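Long-range contact in L-threonine dehydrogenase (Flavobacterium frigidimaris, PDB 2YY7), which probably catalyses the NAD-dependent oxidation of the L-threonine side-chain hydroxyl, as an epimerase-like member of the short-chain dehydrogenase/reductase superfamily: residues P180-F192 with Y201-M213. Sequence-based numbering, arbitrary orientation.
Sequences PGGGTTDYAVDIF and YECFLSSETKMPM. With NAD (nicotinamide-adenine-dinucleotide), chain E.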
loop_
_atom_site.group_PDB
_atom_site.type_symbol
_atom_site.label_atom_id
_atom_site.label_comp_id
_atom_site.label_asym_id
_atom_site.label_seq_id
_atom_site.Cartn_x
_atom_site.Cartn_y
_atom_site.Cartn_z
ATOM N N PRO A 180 -8.355 14.959 -20.683
ATOM C CA PRO A 180 -7.874 14.074 -19.619
ATOM C C PRO A 180 -7.241 14.903 -18.502
ATOM O O PRO A 180 -6.900 16.067 -18.707
ATOM C CB PRO A 180 -6.871 13.180 -20.343
ATOM C CG PRO A 180 -6.311 14.098 -21.391
ATOM C CD PRO A 180 -7.542 14.816 -21.902
ATOM N N GLY A 181 -7.066 14.296 -17.333
ATOM C CA GLY A 181 -6.512 15.024 -16.207
ATOM C C GLY A 181 -5.031 14.858 -15.943
ATOM O O GLY A 181 -4.555 15.221 -14.871
ATOM N N GLY A 182 -4.298 14.306 -16.901
ATOM C CA GLY A 182 -2.872 14.136 -16.700
ATOM C C GLY A 182 -2.447 12.727 -16.353
ATOM O O GLY A 182 -1.627 12.522 -15.460
ATOM N N GLY A 183 -3.011 11.751 -17.051
ATOM C CA GLY A 183 -2.642 10.367 -16.816
ATOM C C GLY A 183 -1.493 10.064 -17.757
ATOM O O GLY A 183 -1.111 10.919 -18.554
ATOM N N THR A 184 -0.938 8.862 -17.677
ATOM C CA THR A 184 0.177 8.491 -18.544
ATOM C C THR A 184 -0.320 8.011 -19.906
ATOM O O THR A 184 0.439 7.950 -20.873
ATOM C CB THR A 184 1.027 7.381 -17.894
ATOM O OG1 THR A 184 1.532 7.844 -16.636
ATOM C CG2 THR A 184 2.189 7.008 -18.784
ATOM N N THR A 185 -1.606 7.682 -19.975
ATOM C CA THR A 185 -2.218 7.195 -21.204
ATOM C C THR A 185 -2.919 8.298 -21.999
ATOM O O THR A 185 -3.545 8.030 -23.025
ATOM C CB THR A 185 -3.246 6.089 -20.880
ATOM O OG1 THR A 185 -4.162 6.562 -19.884
ATOM C CG2 THR A 185 -2.545 4.848 -20.348
ATOM N N ASP A 186 -2.804 9.537 -21.533
ATOM C CA ASP A 186 -3.461 10.665 -22.186
ATOM C C ASP A 186 -3.115 10.869 -23.664
ATOM O O ASP A 186 -3.860 11.536 -24.384
ATOM C CB ASP A 186 -3.179 11.952 -21.406
ATOM C CG ASP A 186 -3.816 11.952 -20.020
ATOM O OD1 ASP A 186 -4.367 10.910 -19.598
ATOM O OD2 ASP A 186 -3.765 13.000 -19.351
ATOM N N TYR A 187 -2.007 10.295 -24.125
ATOM C CA TYR A 187 -1.627 10.460 -25.528
ATOM C C TYR A 187 -2.689 9.873 -26.459
ATOM O O TYR A 187 -2.848 10.337 -27.587
ATOM C CB TYR A 187 -0.278 9.787 -25.827
ATOM C CG TYR A 187 -0.402 8.351 -26.289
ATOM C CD1 TYR A 187 -0.397 7.298 -25.375
ATOM C CD2 TYR A 187 -0.577 8.047 -27.642
ATOM C CE1 TYR A 187 -0.565 5.973 -25.799
ATOM C CE2 TYR A 187 -0.754 6.729 -28.073
ATOM C CZ TYR A 187 -0.745 5.701 -27.145
ATOM O OH TYR A 187 -0.936 4.401 -27.565
ATOM N N ALA A 188 -3.405 8.852 -25.984
ATOM C CA ALA A 188 -4.436 8.192 -26.786
ATOM C C ALA A 188 -5.651 9.088 -27.028
ATOM O O ALA A 188 -6.528 8.757 -27.826
ATOM C CB ALA A 188 -4.865 6.885 -26.121
ATOM N N VAL A 189 -5.706 10.206 -26.312
ATOM C CA VAL A 189 -6.779 11.174 -26.476
ATOM C C VAL A 189 -6.206 12.322 -27.307
ATOM O O VAL A 189 -6.769 12.706 -28.332
ATOM C CB VAL A 189 -7.269 11.715 -25.113
ATOM C CG1 VAL A 189 -8.290 12.838 -25.322
ATOM C CG2 VAL A 189 -7.893 10.582 -24.309
ATOM N N ASP A 190 -5.066 12.844 -26.869
ATOM C CA ASP A 190 -4.403 13.948 -27.558
ATOM C C ASP A 190 -4.188 13.673 -29.049
ATOM O O ASP A 190 -4.403 14.548 -29.890
ATOM C CB ASP A 190 -3.053 14.232 -26.898
ATOM C CG ASP A 190 -3.193 14.835 -25.515
ATOM O OD1 ASP A 190 -2.163 14.944 -24.815
ATOM O OD2 ASP A 190 -4.323 15.199 -25.129
ATOM N N ILE A 191 -3.764 12.454 -29.366
ATOM C CA ILE A 191 -3.500 12.060 -30.744
ATOM C C ILE A 191 -4.696 12.344 -31.650
ATOM O O ILE A 191 -4.526 12.663 -32.824
ATOM C CB ILE A 191 -3.131 10.559 -30.821
ATOM C CG1 ILE A 191 -2.597 10.218 -32.214
ATOM C CG2 ILE A 191 -4.341 9.705 -30.477
ATOM C CD1 ILE A 191 -2.056 8.799 -32.322
ATOM N N PHE A 192 -5.903 12.226 -31.108
ATOM C CA PHE A 192 -7.102 12.495 -31.896
ATOM C C PHE A 192 -7.268 13.995 -32.145
ATOM O O PHE A 192 -7.549 14.413 -33.266
ATOM C CB PHE A 192 -8.344 11.927 -31.192
ATOM C CG PHE A 192 -8.536 10.440 -31.398
ATOM C CD1 PHE A 192 -9.071 9.951 -32.586
ATOM C CD2 PHE A 192 -8.166 9.528 -30.409
ATOM C CE1 PHE A 192 -9.238 8.575 -32.790
ATOM C CE2 PHE A 192 -8.328 8.153 -30.602
ATOM C CZ PHE A 192 -8.865 7.677 -31.795
ATOM N N TYR A 201 1.058 14.718 -35.041
ATOM C CA TYR A 201 1.135 14.655 -33.588
ATOM C C TYR A 201 2.517 14.242 -33.094
ATOM O O TYR A 201 3.191 13.419 -33.713
ATOM C CB TYR A 201 0.086 13.658 -33.067
ATOM C CG TYR A 201 0.122 13.397 -31.569
ATOM C CD1 TYR A 201 0.190 12.093 -31.076
ATOM C CD2 TYR A 201 0.086 14.447 -30.650
ATOM C CE1 TYR A 201 0.224 11.837 -29.711
ATOM C CE2 TYR A 201 0.118 14.204 -29.274
ATOM C CZ TYR A 201 0.189 12.893 -28.812
ATOM O OH TYR A 201 0.242 12.635 -27.464
ATOM N N GLU A 202 2.933 14.838 -31.984
ATOM C CA GLU A 202 4.204 14.504 -31.364
ATOM C C GLU A 202 3.842 13.760 -30.080
ATOM O O GLU A 202 3.410 14.359 -29.097
ATOM C CB GLU A 202 5.011 15.774 -31.079
ATOM C CG GLU A 202 5.483 16.476 -32.359
ATOM C CD GLU A 202 6.404 17.657 -32.094
ATOM O OE1 GLU A 202 6.913 18.247 -33.069
ATOM O OE2 GLU A 202 6.618 17.996 -30.914
ATOM N N CYS A 203 4.008 12.442 -30.121
ATOM C CA CYS A 203 3.681 11.543 -29.016
ATOM C C CYS A 203 4.700 11.550 -27.871
ATOM O O CYS A 203 5.907 11.521 -28.114
ATOM C CB CYS A 203 3.547 10.126 -29.578
ATOM S SG CYS A 203 2.740 8.936 -28.505
ATOM N N PHE A 204 4.221 11.570 -26.627
ATOM C CA PHE A 204 5.128 11.577 -25.484
ATOM C C PHE A 204 5.519 10.187 -24.969
ATOM O O PHE A 204 6.087 10.053 -23.883
ATOM C CB PHE A 204 4.561 12.442 -24.344
ATOM C CG PHE A 204 3.268 11.940 -23.758
ATOM C CD1 PHE A 204 3.249 10.830 -22.919
ATOM C CD2 PHE A 204 2.072 12.617 -24.002
ATOM C CE1 PHE A 204 2.059 10.404 -22.324
ATOM C CE2 PHE A 204 0.878 12.199 -23.413
ATOM C CZ PHE A 204 0.871 11.092 -22.572
ATOM N N LEU A 205 5.222 9.166 -25.767
ATOM C CA LEU A 205 5.561 7.776 -25.459
ATOM C C LEU A 205 6.140 7.167 -26.742
ATOM O O LEU A 205 5.716 7.533 -27.838
ATOM C CB LEU A 205 4.309 7.004 -25.037
ATOM C CG LEU A 205 4.167 6.550 -23.579
ATOM C CD1 LEU A 205 4.609 7.636 -22.608
ATOM C CD2 LEU A 205 2.720 6.156 -23.339
ATOM N N SER A 206 7.102 6.252 -26.608
ATOM C CA SER A 206 7.720 5.615 -27.774
ATOM C C SER A 206 6.713 4.740 -28.524
ATOM O O SER A 206 5.778 4.197 -27.930
ATOM C CB SER A 206 8.952 4.799 -27.357
ATOM O OG SER A 206 8.650 3.887 -26.321
ATOM N N SER A 207 6.935 4.596 -29.830
ATOM C CA SER A 207 6.040 3.869 -30.729
ATOM C C SER A 207 5.510 2.487 -30.363
ATOM O O SER A 207 4.361 2.177 -30.675
ATOM C CB SER A 207 6.657 3.802 -32.137
ATOM O OG SER A 207 7.672 2.818 -32.226
ATOM N N GLU A 208 6.316 1.653 -29.714
ATOM C CA GLU A 208 5.861 0.309 -29.372
ATOM C C GLU A 208 5.454 0.114 -27.908
ATOM O O GLU A 208 5.462 -1.008 -27.405
ATOM C CB GLU A 208 6.937 -0.719 -29.738
ATOM C CG GLU A 208 7.452 -0.615 -31.173
ATOM C CD GLU A 208 6.335 -0.534 -32.201
ATOM O OE1 GLU A 208 5.495 -1.457 -32.248
ATOM O OE2 GLU A 208 6.300 0.460 -32.965
ATOM N N THR A 209 5.094 1.201 -27.231
ATOM C CA THR A 209 4.677 1.135 -25.832
ATOM C C THR A 209 3.251 0.587 -25.762
ATOM O O THR A 209 2.277 1.341 -25.840
ATOM C CB THR A 209 4.729 2.534 -25.185
ATOM O OG1 THR A 209 6.054 3.063 -25.313
ATOM C CG2 THR A 209 4.364 2.467 -23.710
ATOM N N LYS A 210 3.136 -0.732 -25.630
ATOM C CA LYS A 210 1.839 -1.395 -25.567
ATOM C C LYS A 210 1.204 -1.218 -24.193
ATOM O O LYS A 210 1.831 -1.485 -23.170
ATOM C CB LYS A 210 2.010 -2.882 -25.886
ATOM C CG LYS A 210 0.723 -3.676 -25.990
ATOM C CD LYS A 210 1.042 -5.122 -26.332
ATOM C CE LYS A 210 -0.201 -5.988 -26.315
ATOM N NZ LYS A 210 -1.221 -5.454 -27.257
ATOM N N MET A 211 -0.046 -0.763 -24.172
ATOM C CA MET A 211 -0.741 -0.537 -22.909
ATOM C C MET A 211 -2.199 -0.954 -22.953
ATOM O O MET A 211 -2.789 -1.072 -24.029
ATOM C CB MET A 211 -0.688 0.946 -22.536
ATOM C CG MET A 211 0.712 1.527 -22.440
ATOM S SD MET A 211 0.639 3.294 -22.053
ATOM C CE MET A 211 0.627 3.225 -20.270
ATOM N N PRO A 212 -2.799 -1.187 -21.773
ATOM C CA PRO A 212 -4.208 -1.580 -21.646
ATOM C C PRO A 212 -5.030 -0.298 -21.756
ATOM O O PRO A 212 -4.783 0.666 -21.021
ATOM C CB PRO A 212 -4.290 -2.167 -20.238
ATOM C CG PRO A 212 -2.866 -2.538 -19.914
ATOM C CD PRO A 212 -2.095 -1.394 -20.499
ATOM N N MET A 213 -6.000 -0.285 -22.664
ATOM C CA MET A 213 -6.836 0.891 -22.866
ATOM C C MET A 213 -8.312 0.520 -22.913
ATOM O O MET A 213 -8.662 -0.653 -23.059
ATOM C CB MET A 213 -6.451 1.580 -24.180
ATOM C CG MET A 213 -5.032 2.135 -24.212
ATOM S SD MET A 213 -4.908 3.789 -23.513
ATOM C CE MET A 213 -3.295 4.295 -24.131
HETATM P PA NAD E . -9.837 14.145 -13.832
HETATM O O1A NAD E . -10.209 14.388 -15.254
HETATM O O2A NAD E . -8.522 14.695 -13.413
HETATM O O5B NAD E . -11.014 14.565 -12.861
HETATM C C5B NAD E . -10.796 14.783 -11.497
HETATM C C4B NAD E . -11.835 15.744 -10.975
HETATM O O4B NAD E . -11.700 15.795 -9.553
HETATM C C3B NAD E . -11.640 17.172 -11.537
HETATM O O3B NAD E . -12.854 17.683 -12.115
HETATM C C2B NAD E . -11.139 17.957 -10.319
HETATM O O2B NAD E . -11.538 19.316 -10.346
HETATM C C1B NAD E . -11.770 17.165 -9.163
HETATM N N9A NAD E . -11.114 17.421 -7.872
HETATM C C8A NAD E . -9.741 17.513 -7.646
HETATM N N7A NAD E . -9.552 17.779 -6.346
HETATM C C5A NAD E . -10.770 17.832 -5.761
HETATM C C6A NAD E . -11.148 18.108 -4.457
HETATM N N6A NAD E . -10.249 18.445 -3.557
HETATM N N1A NAD E . -12.481 18.129 -4.138
HETATM C C2A NAD E . -13.450 17.875 -5.097
HETATM N N3A NAD E . -13.095 17.627 -6.409
HETATM C C4A NAD E . -11.757 17.618 -6.715
HETATM O O3 NAD E . -9.712 12.564 -13.585
HETATM P PN NAD E . -10.543 11.346 -14.263
HETATM O O1N NAD E . -12.009 11.648 -14.371
HETATM O O2N NAD E . -9.725 10.896 -15.422
HETATM O O5D NAD E . -10.366 10.197 -13.130
HETATM C C5D NAD E . -11.358 10.011 -12.110
HETATM C C4D NAD E . -10.953 8.786 -11.245
HETATM O O4D NAD E . -10.715 7.665 -12.078
HETATM C C3D NAD E . -9.647 8.985 -10.471
HETATM O O3D NAD E . -9.740 8.280 -9.237
HETATM C C2D NAD E . -8.619 8.276 -11.322
HETATM O O2D NAD E . -7.506 7.966 -10.517
HETATM C C1D NAD E . -9.412 7.083 -11.856
HETATM N N1N NAD E . -8.780 6.563 -13.091
HETATM C C2N NAD E . -8.818 7.312 -14.250
HETATM C C3N NAD E . -8.221 6.815 -15.403
HETATM C C7N NAD E . -8.347 7.552 -16.709
HETATM O O7N NAD E . -7.648 6.999 -17.769
HETATM N N7N NAD E . -9.046 8.695 -16.830
HETATM C C4N NAD E . -7.564 5.571 -15.382
HETATM C C5N NAD E . -7.557 4.813 -14.208
HETATM C C6N NAD E . -8.144 5.317 -13.064
HETATM O O HOH W 1 -0.279 2.404 -25.894
HETATM O O HOH W 2 0.135 14.899 -25.965
#
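Tyr187 and Ile191, on helix 187-192, pack against Tyr201, Cys203 and Phe204 outside the main Rossmann sheet of this epimerase-like dehydrogenase, where strand 201-203 forms a small two-stranded parallel sheet with 264-267; helix and strand axes run antiparallel, at 168°. No direct hydrogen bond joins the segments; the contact rests on van der Waals packing, some of it by backbone atoms, with one water linking Asp190 to Tyr201 and another Tyr187 to Thr209. The tight part surrounds Tyr187. Its CB lies over one face of the Phe204 ring, 4.0 Å from the centroid, as a CH-pi contact, while Cys203 SG makes an oblique sulfur-aromatic contact with the Tyr187 ring, 3.5 Å from Tyr187 CD2. Met213, its chain bent at chi2 (-86°), brings its methyl CE to 3.6 Å from both Tyr187 CE1 and Ala188 CB. Tyr201 is held on both faces: its own strand supplies Cys203 N on one, and Ile191 CA lies over the other, 3.9 Å from the ring centroid and 17° off the normal. The looser side is at partly exposed Asp190, where a water donates to OD1 (2.6 Å) and also bonds Tyr201 OH, lying in the plane of that ring. A leucine in place of Tyr201 would probably leave this water without its phenol partner and take away the flat ring face on which Ile191 CA rests. At the far end of Tyr187, OH donates to a second water, which in turn donates to Thr209 O at 2.8 Å.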